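PDB 7DRG: PA0821, which probably acts as the immunity protein (antitoxin) that counters a putative VRR-NUC domain-containing type VI secretion effector of Pseudomonas aeruginosa. Local coordinates for residues Q14-E19 with A36-R41; G42-K47 with Q164-F169; C59-E64 with R171-E176; H182-S187 with A203-L208. All coordinates share one frame; numbering follows the deposited sequence.

Contact 1 (Q14-E19 with A36-R41); sequences QPHLLE and AVLCLR
Leu38 has the largest share of this contact, lying against the backbone of Leu17 and Leu18 and the side chains of His16 and Leu18. Its CB lies near two carbonyl oxygens of segment 14-19, 3.6 Å from Leu18 O and 3.8 Å from Leu17 O. CG stands anti to the backbone N (chi1 -172°), and beyond it the branch that ends in CD2 makes the apolar contacts with His16 and Leu18. Leu38 CD2 reaches His16 CB at 4.0 Å. The same methyl meets Leu18 CD2 at 4.1 Å, where the two leucine side chains cross at a slant. Leu18 CD2 also lies at the edge of the His16 ring, in its plane. The backbone tie is the bond from Leu38 N to Leu18 O, 2.8 Å long and almost straight, with 176° at the hydrogen.

This is where a loop enters an antiparallel sheet. The chain leaves helix 4-13, runs through 14-18, and pairs with strand 34-46 from Glu19 on. Glu19 and Val37 form a non-hydrogen-bonded pair, and their side chains project to the same face of the sheet. Val37 CA adds a CH···O contact of 3.5 Å to Leu18 O, so one carbonyl serves two neighbouring residues of the strand. Val37 CG2 is near that oxygen as well, at 3.7 Å. Leu17 turns to another partner set and packs on Leu7, Glu10 and Leu11 of helix 4-13. The side chain of Leu38 is further covered by Tyr184, Leu208 and Leu152.

Contact 2 (G42-K47 with Q164-F169); sequences GTLYFK and QLFIDF
Leu44 points from its strand toward the helix and touches Phe166 with one methyl and Phe169 with the other. CD2 goes to the far end of the Phe166 ring, 3.5 Å from Phe166 CZ. The two side chains cross at a slant. CD1 goes to the root of the other phenylalanine, 3.7 Å from Phe169 CB. Here the side chains cross at about a right angle.

Phe166 has its CG anti to the backbone N (chi1 -166°), and its ring reaches over to the strand. Its CE1 comes within 4.0 Å of Gly42 CA. Gly42 has no side chain, which lets the ring lie close to the strand backbone. Thr43 N is found at the ring edge, near the ring plane. The Phe169 ring, in contrast, leads away from the strand and meets Phe148 of strand 144-151 and Cys61 of helix 52-69.

The touching residues are all buried and the contact is apolar. Strand 42-46 and helix 164-169 run almost parallel, 5° apart, with their axes 9.9 Å from each other. This is a helix packed nearly in line with a strand of an antiparallel sheet, as in layered alpha+beta folds.

Contact 3 (C59-E64 with R171-E176); sequences CQCFDE and RRLEPE
A salt bridge joins Arg172 of one helix to Glu64 of another. Arg172 approaches tip to tip and grips a single oxygen end-on with both terminal nitrogens. Arg172 NH1 and Arg172 NH2 are each 2.7 Å from Glu64 OE1. Sharing one acceptor, both bonds are bent, with about 140° at the hydrogen. That oxygen lies almost in the guanidinium plane, while the carboxylate is turned nearly perpendicular to it, at 88°. NH1 meets OE1 nearly along the C-O bond. NH2 meets it from above the carboxylate plane.

Arg172 NH1 also gives a long N-H···S hydrogen bond to Cys61 SG, which is 3.6 Å away and close to the guanidinium plane.

The remaining touches are van der Waals in kind. Gln60 crosses Arg172 at about a right angle. Gln60 CG, anti to its own backbone N (chi1 175°), is the atom that lies over one face of the guanidinium, 3.3 Å from Arg172 NE. Cys61 SG also meets Leu173 CD1 at 4.3 Å.

The contact joins helix 52-69 to the C-terminal end of helix 161-173, just before Glu174 leaves the helix with positive phi. Glu64 OE2 lies close to Asp168 OD2, an acidic pair that may share a proton. Arg172 on one carboxylate and Arg171, salt-bridged to Asp168, on the other would probably offset the crowding of negative charge between the two helices.

Contact 4 (H182-S187 with A203-L208); sequences HAYNLS and ARMPGL
A Met-aromatic contact between Met205, present as selenomethionine, and Tyr184 marks where the turn after helix 191-204 packs on strand 182-186. Met205 SE is 5.5 Å from the Tyr184 ring centroid and 78° off the ring normal, so it lies at the edge. Its methyl, Met205 CE, is in the ring plane, 3.8 Å from Tyr184 CE2. The chain bends at chi3 (-35°) to place CE there.

Leu208 packs beside it, crossing the tyrosine at about a right angle. Leu208 CD1 touches Tyr184 CD2 at 3.7 Å and Ala183 CA at 3.6 Å. Leu208 CA makes a CH···O contact with His182 O.

A water bridges the backbones. It accepts from His182 N, donates to Gly207 O at 2.7 Å, and also bonds His182 ND1 in the plane of the imidazole. Residues 205-208 form a type I beta turn, closed by Leu208 N bonding to Met205 O at 3.0 Å.

Tyr184 OH is paired with Leu17 O in a probable, doubtfully short hydrogen bond. Arg204 hydrogen-bonds Pro15 O through NE and Ser197 OG of the second subunit through NH1. The side chain of Tyr184 also touches Met201 of helix 191-204, while Ala183 bonds through its backbone to Cys39 of strand 34-46.

Overall arrangement
Strand 34-46 links three of the contacts. Contacts 1 and 2 use consecutive parts of it, with centres about 21 Å apart on opposite sides of the chain's centre. Strand 182-186 of contact 4 is its neighbour in the sheet. Contacts 1 and 4 form one cluster, with centres about 6 Å apart, and both touch the second subunit. Contacts 2 and 3 form the other, also about 6 Å apart, and share helix 161-173. There Tyr45 O accepts a probable backbone bond from Glu176 N. Contacts 1 and 3 are farthest apart, about 26 Å between centres. The two clusters thus lie toward opposite ends of strand 34-46.

Contact 1 (Q14-E19 with A36-R41)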
# COMPACT_ATOMS: atom_id res chain seq x y z
N GLN B 14 3.24 3.78 10.22
CA GLN B 14 4.53 3.15 10.01
C GLN B 14 4.47 2.28 8.77
O GLN B 14 3.40 1.73 8.45
CB GLN B 14 4.97 2.32 11.23
CG GLN B 14 4.16 1.07 11.46
CD GLN B 14 4.62 0.26 12.67
OE1 GLN B 14 5.34 0.74 13.54
NE2 GLN B 14 4.20 -1.00 12.70
N PRO B 15 5.59 2.12 8.06
CA PRO B 15 5.54 1.43 6.76
C PRO B 15 5.19 -0.04 6.85
O PRO B 15 4.53 -0.57 5.95
CB PRO B 15 6.97 1.62 6.22
CG PRO B 15 7.53 2.78 6.98
CD PRO B 15 6.90 2.73 8.33
N HIS B 16 5.61 -0.72 7.92
CA HIS B 16 5.64 -2.17 7.98
C HIS B 16 4.57 -2.73 8.91
O HIS B 16 4.09 -2.06 9.83
CB HIS B 16 7.02 -2.65 8.47
CG HIS B 16 7.40 -2.10 9.81
ND1 HIS B 16 7.74 -0.78 10.00
CD2 HIS B 16 7.46 -2.69 11.03
CE1 HIS B 16 8.02 -0.58 11.28
NE2 HIS B 16 7.86 -1.72 11.92
N LEU B 17 4.20 -3.98 8.65
CA LEU B 17 3.44 -4.82 9.57
C LEU B 17 4.30 -6.02 9.93
O LEU B 17 4.86 -6.67 9.04
CB LEU B 17 2.13 -5.32 8.94
CG LEU B 17 0.98 -4.35 8.64
CD1 LEU B 17 -0.12 -5.07 7.87
CD2 LEU B 17 0.42 -3.75 9.92
N LEU B 18 4.42 -6.31 11.23
CA LEU B 18 5.26 -7.42 11.66
C LEU B 18 4.62 -8.77 11.35
O LEU B 18 5.30 -9.68 10.88
CB LEU B 18 5.56 -7.32 13.16
CG LEU B 18 6.19 -6.01 13.62
CD1 LEU B 18 6.42 -6.04 15.14
CD2 LEU B 18 7.51 -5.76 12.88
N GLU B 19 3.33 -8.90 11.59
CA GLU B 19 2.59 -10.13 11.33
C GLU B 19 1.35 -9.76 10.54
O GLU B 19 0.72 -8.73 10.82
CB GLU B 19 2.21 -10.82 12.65
CG GLU B 19 1.70 -12.24 12.53
CD GLU B 19 1.43 -12.85 13.89
OE1 GLU B 19 0.28 -12.77 14.36
OE2 GLU B 19 2.38 -13.40 14.49
N ALA B 36 1.73 -13.96 6.64
CA ALA B 36 3.06 -13.38 6.38
C ALA B 36 3.71 -12.93 7.69
O ALA B 36 3.02 -12.45 8.53
CB ALA B 36 2.93 -12.21 5.43
N VAL B 37 5.02 -13.09 7.80
CA VAL B 37 5.71 -12.60 9.02
C VAL B 37 7.00 -11.92 8.58
O VAL B 37 7.70 -12.47 7.79
CB VAL B 37 5.93 -13.68 10.08
CG1 VAL B 37 6.71 -14.85 9.55
CG2 VAL B 37 6.60 -13.11 11.32
N LEU B 38 7.22 -10.72 9.07
CA LEU B 38 8.42 -9.95 8.74
C LEU B 38 9.59 -10.53 9.52
O LEU B 38 9.49 -10.68 10.71
CB LEU B 38 8.20 -8.47 9.07
CG LEU B 38 9.29 -7.51 8.60
CD1 LEU B 38 9.52 -7.56 7.11
CD2 LEU B 38 9.01 -6.10 9.06
N CYS B 39 10.66 -10.85 8.82
CA CYS B 39 11.81 -11.45 9.47
C CYS B 39 13.08 -11.01 8.75
O CYS B 39 13.05 -10.23 7.79
CB CYS B 39 11.67 -12.98 9.49
SG CYS B 39 11.58 -13.69 7.84
N LEU B 40 14.22 -11.49 9.24
CA LEU B 40 15.51 -11.27 8.61
C LEU B 40 15.87 -12.53 7.83
O LEU B 40 16.18 -13.56 8.42
CB LEU B 40 16.56 -10.95 9.66
CG LEU B 40 18.02 -10.87 9.21
CD1 LEU B 40 18.17 -9.90 8.05
CD2 LEU B 40 18.88 -10.43 10.40
N ARG B 41 15.84 -12.43 6.50
CA ARG B 41 15.99 -13.59 5.63
C ARG B 41 17.21 -13.43 4.74
O ARG B 41 17.49 -12.34 4.23
CB ARG B 41 14.75 -13.79 4.76
CG ARG B 41 14.73 -15.09 3.96
CD ARG B 41 13.36 -15.30 3.31
NE ARG B 41 13.14 -14.42 2.16
CZ ARG B 41 11.93 -14.26 1.61
NH1 ARG B 41 10.89 -14.89 2.12
NH2 ARG B 41 11.78 -13.47 0.56

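Contact 2 (G42-K47 with Q164-F169)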
# COMPACT_ATOMS: atom_id res chain seq x y z
N GLY B 42 17.93 -14.54 4.54
CA GLY B 42 19.04 -14.59 3.61
C GLY B 42 18.73 -15.58 2.50
O GLY B 42 18.12 -16.62 2.74
N THR B 43 19.16 -15.23 1.29
CA THR B 43 18.91 -16.02 0.08
C THR B 43 20.22 -16.21 -0.66
O THR B 43 20.91 -15.23 -0.97
CB THR B 43 17.91 -15.30 -0.82
OG1 THR B 43 16.68 -15.08 -0.11
CG2 THR B 43 17.64 -16.10 -2.08
N LEU B 44 20.58 -17.47 -0.93
CA LEU B 44 21.83 -17.80 -1.60
C LEU B 44 21.52 -18.68 -2.80
O LEU B 44 20.88 -19.73 -2.65
CB LEU B 44 22.80 -18.52 -0.65
CG LEU B 44 23.27 -17.74 0.58
CD1 LEU B 44 24.12 -18.63 1.47
CD2 LEU B 44 24.04 -16.51 0.16
N TYR B 45 21.95 -18.25 -3.98
CA TYR B 45 21.82 -19.04 -5.20
C TYR B 45 23.15 -19.72 -5.48
O TYR B 45 24.17 -19.03 -5.61
CB TYR B 45 21.42 -18.16 -6.39
CG TYR B 45 20.13 -17.36 -6.25
CD1 TYR B 45 20.10 -16.16 -5.55
CD2 TYR B 45 18.96 -17.78 -6.89
CE1 TYR B 45 18.93 -15.41 -5.46
CE2 TYR B 45 17.79 -17.05 -6.80
CZ TYR B 45 17.78 -15.86 -6.08
OH TYR B 45 16.61 -15.13 -6.01
N PHE B 46 23.16 -21.05 -5.58
CA PHE B 46 24.42 -21.78 -5.65
C PHE B 46 24.27 -22.97 -6.59
O PHE B 46 23.16 -23.38 -6.93
CB PHE B 46 24.88 -22.26 -4.26
CG PHE B 46 23.98 -23.30 -3.65
CD1 PHE B 46 22.80 -22.93 -3.02
CD2 PHE B 46 24.31 -24.64 -3.71
CE1 PHE B 46 21.96 -23.89 -2.47
CE2 PHE B 46 23.47 -25.60 -3.15
CZ PHE B 46 22.29 -25.22 -2.53
N LYS B 47 25.40 -23.57 -6.97
CA LYS B 47 25.38 -24.69 -7.90
C LYS B 47 25.93 -25.95 -7.26
O LYS B 47 26.43 -25.95 -6.13
CB LYS B 47 26.16 -24.35 -9.18
CG LYS B 47 25.53 -23.19 -9.95
CD LYS B 47 26.14 -23.00 -11.33
CE LYS B 47 25.52 -21.81 -12.04
NZ LYS B 47 26.05 -21.68 -13.43
N GLN B 164 26.85 -13.97 11.01
CA GLN B 164 27.83 -15.06 11.02
C GLN B 164 27.35 -16.24 10.18
O GLN B 164 28.13 -16.86 9.46
CB GLN B 164 28.11 -15.49 12.46
CG GLN B 164 29.25 -16.49 12.57
CD GLN B 164 30.60 -15.85 12.32
OE1 GLN B 164 31.04 -14.98 13.07
NE2 GLN B 164 31.25 -16.26 11.24
N LEU B 165 26.06 -16.58 10.28
CA LEU B 165 25.52 -17.67 9.46
C LEU B 165 25.66 -17.35 7.98
O LEU B 165 26.07 -18.20 7.19
CB LEU B 165 24.05 -17.93 9.81
CG LEU B 165 23.70 -18.45 11.20
CD1 LEU B 165 22.18 -18.60 11.31
CD2 LEU B 165 24.40 -19.78 11.48
N PHE B 166 25.29 -16.12 7.58
CA PHE B 166 25.31 -15.78 6.16
C PHE B 166 26.72 -15.90 5.59
O PHE B 166 26.91 -16.45 4.50
CB PHE B 166 24.75 -14.37 5.96
CG PHE B 166 24.43 -14.05 4.53
CD1 PHE B 166 23.22 -14.45 3.97
CD2 PHE B 166 25.33 -13.35 3.73
CE1 PHE B 166 22.93 -14.16 2.65
CE2 PHE B 166 25.03 -13.06 2.42
CZ PHE B 166 23.83 -13.47 1.88
N ILE B 167 27.72 -15.42 6.33
CA ILE B 167 29.10 -15.53 5.87
C ILE B 167 29.55 -16.99 5.88
O ILE B 167 30.19 -17.46 4.93
CB ILE B 167 30.02 -14.65 6.73
CG1 ILE B 167 29.53 -13.20 6.76
CG2 ILE B 167 31.46 -14.75 6.23
CD1 ILE B 167 29.29 -12.61 5.40
N ASP B 168 29.25 -17.72 6.96
CA ASP B 168 29.64 -19.13 7.03
C ASP B 168 29.03 -19.93 5.90
O ASP B 168 29.70 -20.79 5.30
CB ASP B 168 29.22 -19.73 8.38
CG ASP B 168 30.13 -19.30 9.53
OD1 ASP B 168 31.11 -18.58 9.27
OD2 ASP B 168 29.86 -19.68 10.69
N PHE B 169 27.76 -19.66 5.57
CA PHE B 169 27.11 -20.41 4.50
C PHE B 169 27.70 -20.05 3.15
O PHE B 169 27.90 -20.92 2.29
CB PHE B 169 25.59 -20.14 4.48
CG PHE B 169 24.83 -20.60 5.70
CD1 PHE B 169 25.46 -21.23 6.76
CD2 PHE B 169 23.46 -20.39 5.77
CE1 PHE B 169 24.74 -21.63 7.87
CE2 PHE B 169 22.73 -20.79 6.88
CZ PHE B 169 23.37 -21.42 7.93

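Contact 3 (C59-E64 with R171-E176)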
# COMPACT_ATOMS: atom_id res chain seq x y z
N CYS B 59 24.35 -29.69 5.00
CA CYS B 59 24.05 -30.26 6.30
C CYS B 59 24.82 -29.55 7.40
O CYS B 59 24.29 -29.42 8.52
CB CYS B 59 24.37 -31.75 6.31
SG CYS B 59 23.17 -32.69 5.34
N GLN B 60 26.05 -29.11 7.13
CA GLN B 60 26.78 -28.32 8.11
C GLN B 60 26.13 -26.96 8.31
O GLN B 60 26.05 -26.47 9.44
CB GLN B 60 28.25 -28.19 7.69
CG GLN B 60 29.10 -27.28 8.59
CD GLN B 60 29.31 -27.80 10.00
OE1 GLN B 60 29.28 -29.00 10.26
NE2 GLN B 60 29.55 -26.88 10.93
N CYS B 61 25.61 -26.36 7.23
CA CYS B 61 24.82 -25.14 7.37
C CYS B 61 23.63 -25.37 8.30
O CYS B 61 23.36 -24.55 9.19
CB CYS B 61 24.32 -24.65 6.01
SG CYS B 61 25.58 -24.08 4.86
N PHE B 62 22.91 -26.48 8.10
CA PHE B 62 21.75 -26.73 8.94
C PHE B 62 22.15 -26.96 10.39
O PHE B 62 21.45 -26.52 11.31
CB PHE B 62 20.93 -27.90 8.41
CG PHE B 62 19.64 -28.11 9.15
CD1 PHE B 62 18.67 -27.12 9.15
CD2 PHE B 62 19.40 -29.27 9.87
CE1 PHE B 62 17.48 -27.28 9.84
CE2 PHE B 62 18.21 -29.44 10.56
CZ PHE B 62 17.25 -28.44 10.54
N ASP B 63 23.27 -27.67 10.64
CA ASP B 63 23.73 -27.85 12.01
C ASP B 63 23.94 -26.50 12.70
O ASP B 63 23.53 -26.31 13.85
CB ASP B 63 25.04 -28.64 12.04
CG ASP B 63 24.85 -30.12 11.75
OD1 ASP B 63 23.72 -30.64 11.85
OD2 ASP B 63 25.88 -30.78 11.44
N GLU B 64 24.59 -25.57 12.00
CA GLU B 64 24.82 -24.22 12.53
C GLU B 64 23.51 -23.50 12.82
O GLU B 64 23.36 -22.85 13.85
CB GLU B 64 25.63 -23.42 11.52
CG GLU B 64 27.09 -23.40 11.71
CD GLU B 64 27.71 -22.26 10.94
OE1 GLU B 64 27.92 -22.41 9.72
OE2 GLU B 64 27.97 -21.20 11.56
N ARG B 171 30.70 -19.12 2.57
CA ARG B 171 32.02 -19.73 2.52
C ARG B 171 31.95 -21.19 2.07
O ARG B 171 32.80 -21.64 1.29
CB ARG B 171 32.67 -19.60 3.90
CG ARG B 171 34.13 -19.92 3.97
CD ARG B 171 34.79 -18.99 4.98
NE ARG B 171 33.99 -18.82 6.19
CZ ARG B 171 34.07 -17.75 6.98
NH1 ARG B 171 34.90 -16.76 6.68
NH2 ARG B 171 33.31 -17.66 8.07
N ARG B 172 30.94 -21.92 2.52
CA ARG B 172 30.85 -23.36 2.15
C ARG B 172 30.18 -23.59 0.80
O ARG B 172 30.51 -24.58 0.20
CB ARG B 172 29.91 -24.18 3.02
CG ARG B 172 29.84 -23.84 4.48
CD ARG B 172 29.37 -25.00 5.30
NE ARG B 172 29.89 -24.81 6.62
CZ ARG B 172 29.29 -24.12 7.56
NH1 ARG B 172 28.11 -23.60 7.32
NH2 ARG B 172 29.84 -23.96 8.74
N LEU B 173 29.25 -22.74 0.39
CA LEU B 173 28.48 -23.04 -0.81
C LEU B 173 29.01 -22.34 -2.05
O LEU B 173 28.58 -22.68 -3.16
CB LEU B 173 27.01 -22.65 -0.60
CG LEU B 173 26.31 -23.39 0.55
CD1 LEU B 173 24.90 -22.85 0.76
CD2 LEU B 173 26.27 -24.89 0.28
N GLU B 174 29.93 -21.38 -1.88
CA GLU B 174 30.47 -20.55 -2.96
C GLU B 174 29.36 -20.12 -3.93
O GLU B 174 29.38 -20.48 -5.11
CB GLU B 174 31.60 -21.26 -3.69
CG GLU B 174 32.72 -21.68 -2.73
CD GLU B 174 34.09 -21.76 -3.39
OE1 GLU B 174 34.22 -22.48 -4.40
OE2 GLU B 174 35.02 -21.09 -2.89
N PRO B 175 28.39 -19.34 -3.46
CA PRO B 175 27.20 -19.04 -4.27
C PRO B 175 27.52 -18.13 -5.44
O PRO B 175 28.54 -17.44 -5.48
CB PRO B 175 26.26 -18.33 -3.27
CG PRO B 175 26.85 -18.61 -1.91
CD PRO B 175 28.32 -18.72 -2.12
N GLU B 176 26.59 -18.12 -6.40
CA GLU B 176 26.71 -17.21 -7.54
C GLU B 176 26.32 -15.79 -7.15
O GLU B 176 26.92 -14.82 -7.62
CB GLU B 176 25.83 -17.70 -8.69
CG GLU B 176 25.98 -19.19 -9.00
CD GLU B 176 27.28 -19.52 -9.68
OE1 GLU B 176 27.56 -18.90 -10.73
OE2 GLU B 176 28.02 -20.39 -9.16

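Contact 4 (H182-S187 with A203-L208)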
# COMPACT_ATOMS: atom_id res chain seq x y z
N HIS B 182 15.44 -7.55 5.37
CA HIS B 182 14.02 -7.74 5.66
C HIS B 182 13.29 -8.45 4.53
O HIS B 182 13.50 -8.16 3.34
CB HIS B 182 13.36 -6.39 5.93
CG HIS B 182 13.79 -5.74 7.20
ND1 HIS B 182 14.82 -4.83 7.25
CD2 HIS B 182 13.36 -5.89 8.48
CE1 HIS B 182 14.99 -4.42 8.50
NE2 HIS B 182 14.12 -5.05 9.26
N ALA B 183 12.42 -9.37 4.91
CA ALA B 183 11.53 -10.05 3.97
C ALA B 183 10.35 -10.61 4.74
O ALA B 183 10.41 -10.79 5.96
CB ALA B 183 12.24 -11.19 3.21
N TYR B 184 9.27 -10.87 4.01
CA TYR B 184 8.14 -11.60 4.56
C TYR B 184 8.24 -13.06 4.18
O TYR B 184 8.29 -13.39 2.99
CB TYR B 184 6.81 -11.04 4.07
CG TYR B 184 6.42 -9.78 4.77
CD1 TYR B 184 5.84 -9.81 6.03
CD2 TYR B 184 6.69 -8.54 4.20
CE1 TYR B 184 5.51 -8.64 6.68
CE2 TYR B 184 6.35 -7.37 4.84
CZ TYR B 184 5.77 -7.42 6.09
OH TYR B 184 5.45 -6.26 6.74
N ASN B 185 8.27 -13.94 5.18
CA ASN B 185 7.97 -15.34 4.92
C ASN B 185 6.46 -15.46 4.75
O ASN B 185 5.71 -14.90 5.55
CB ASN B 185 8.43 -16.24 6.06
CG ASN B 185 9.93 -16.46 6.06
OD1 ASN B 185 10.58 -16.30 5.03
ND2 ASN B 185 10.47 -16.86 7.20
N LEU B 186 6.02 -16.17 3.72
CA LEU B 186 4.60 -16.38 3.49
C LEU B 186 4.21 -17.79 3.92
O LEU B 186 5.06 -18.65 4.17
CB LEU B 186 4.25 -16.16 2.01
CG LEU B 186 4.69 -14.82 1.42
CD1 LEU B 186 4.19 -14.70 -0.01
CD2 LEU B 186 4.20 -13.66 2.27
N SER B 187 2.90 -18.01 3.99
CA SER B 187 2.38 -19.32 4.35
C SER B 187 2.96 -20.39 3.43
O SER B 187 3.00 -20.20 2.21
CB SER B 187 0.85 -19.31 4.26
OG SER B 187 0.36 -20.64 4.29
N ALA B 203 5.57 -1.72 -1.86
CA ALA B 203 5.44 -0.34 -2.30
C ALA B 203 5.78 0.66 -1.20
O ALA B 203 6.12 1.80 -1.50
CB ALA B 203 4.03 -0.10 -2.83
N ARG B 204 5.71 0.25 0.07
CA ARG B 204 5.98 1.12 1.21
C ARG B 204 7.37 0.95 1.81
O ARG B 204 7.85 1.86 2.49
CB ARG B 204 4.95 0.86 2.31
CG ARG B 204 3.51 0.91 1.83
CD ARG B 204 2.63 -0.00 2.66
NE ARG B 204 2.70 0.31 4.08
CZ ARG B 204 1.88 1.15 4.70
NH1 ARG B 204 0.93 1.78 4.01
NH2 ARG B 204 2.01 1.37 6.00
N MSE B 205 8.01 -0.20 1.59
CA MSE B 205 9.27 -0.53 2.25
C MSE B 205 10.32 -0.88 1.21
O MSE B 205 10.46 -2.04 0.83
CB MSE B 205 9.08 -1.71 3.22
CG MSE B 205 7.98 -1.54 4.28
SE MSE B 205 7.48 -3.31 4.98
CE MSE B 205 7.70 -4.19 3.34
N PRO B 206 11.08 0.12 0.75
CA PRO B 206 12.06 -0.14 -0.32
C PRO B 206 13.16 -1.10 0.07
O PRO B 206 13.80 -1.67 -0.83
CB PRO B 206 12.62 1.25 -0.64
CG PRO B 206 11.52 2.19 -0.21
CD PRO B 206 10.95 1.56 1.03
N GLY B 207 13.42 -1.29 1.36
CA GLY B 207 14.44 -2.24 1.79
C GLY B 207 13.97 -3.67 1.90
O GLY B 207 14.74 -4.55 2.30
N LEU B 208 12.72 -3.94 1.54
CA LEU B 208 12.16 -5.28 1.66
C LEU B 208 12.45 -6.09 0.41
O LEU B 208 12.18 -5.62 -0.71
CB LEU B 208 10.66 -5.17 1.88
CG LEU B 208 9.98 -6.52 2.00
CD1 LEU B 208 9.88 -6.89 3.48
CD2 LEU B 208 8.62 -6.48 1.30
O HOH W 1 16.25 -4.85 4.57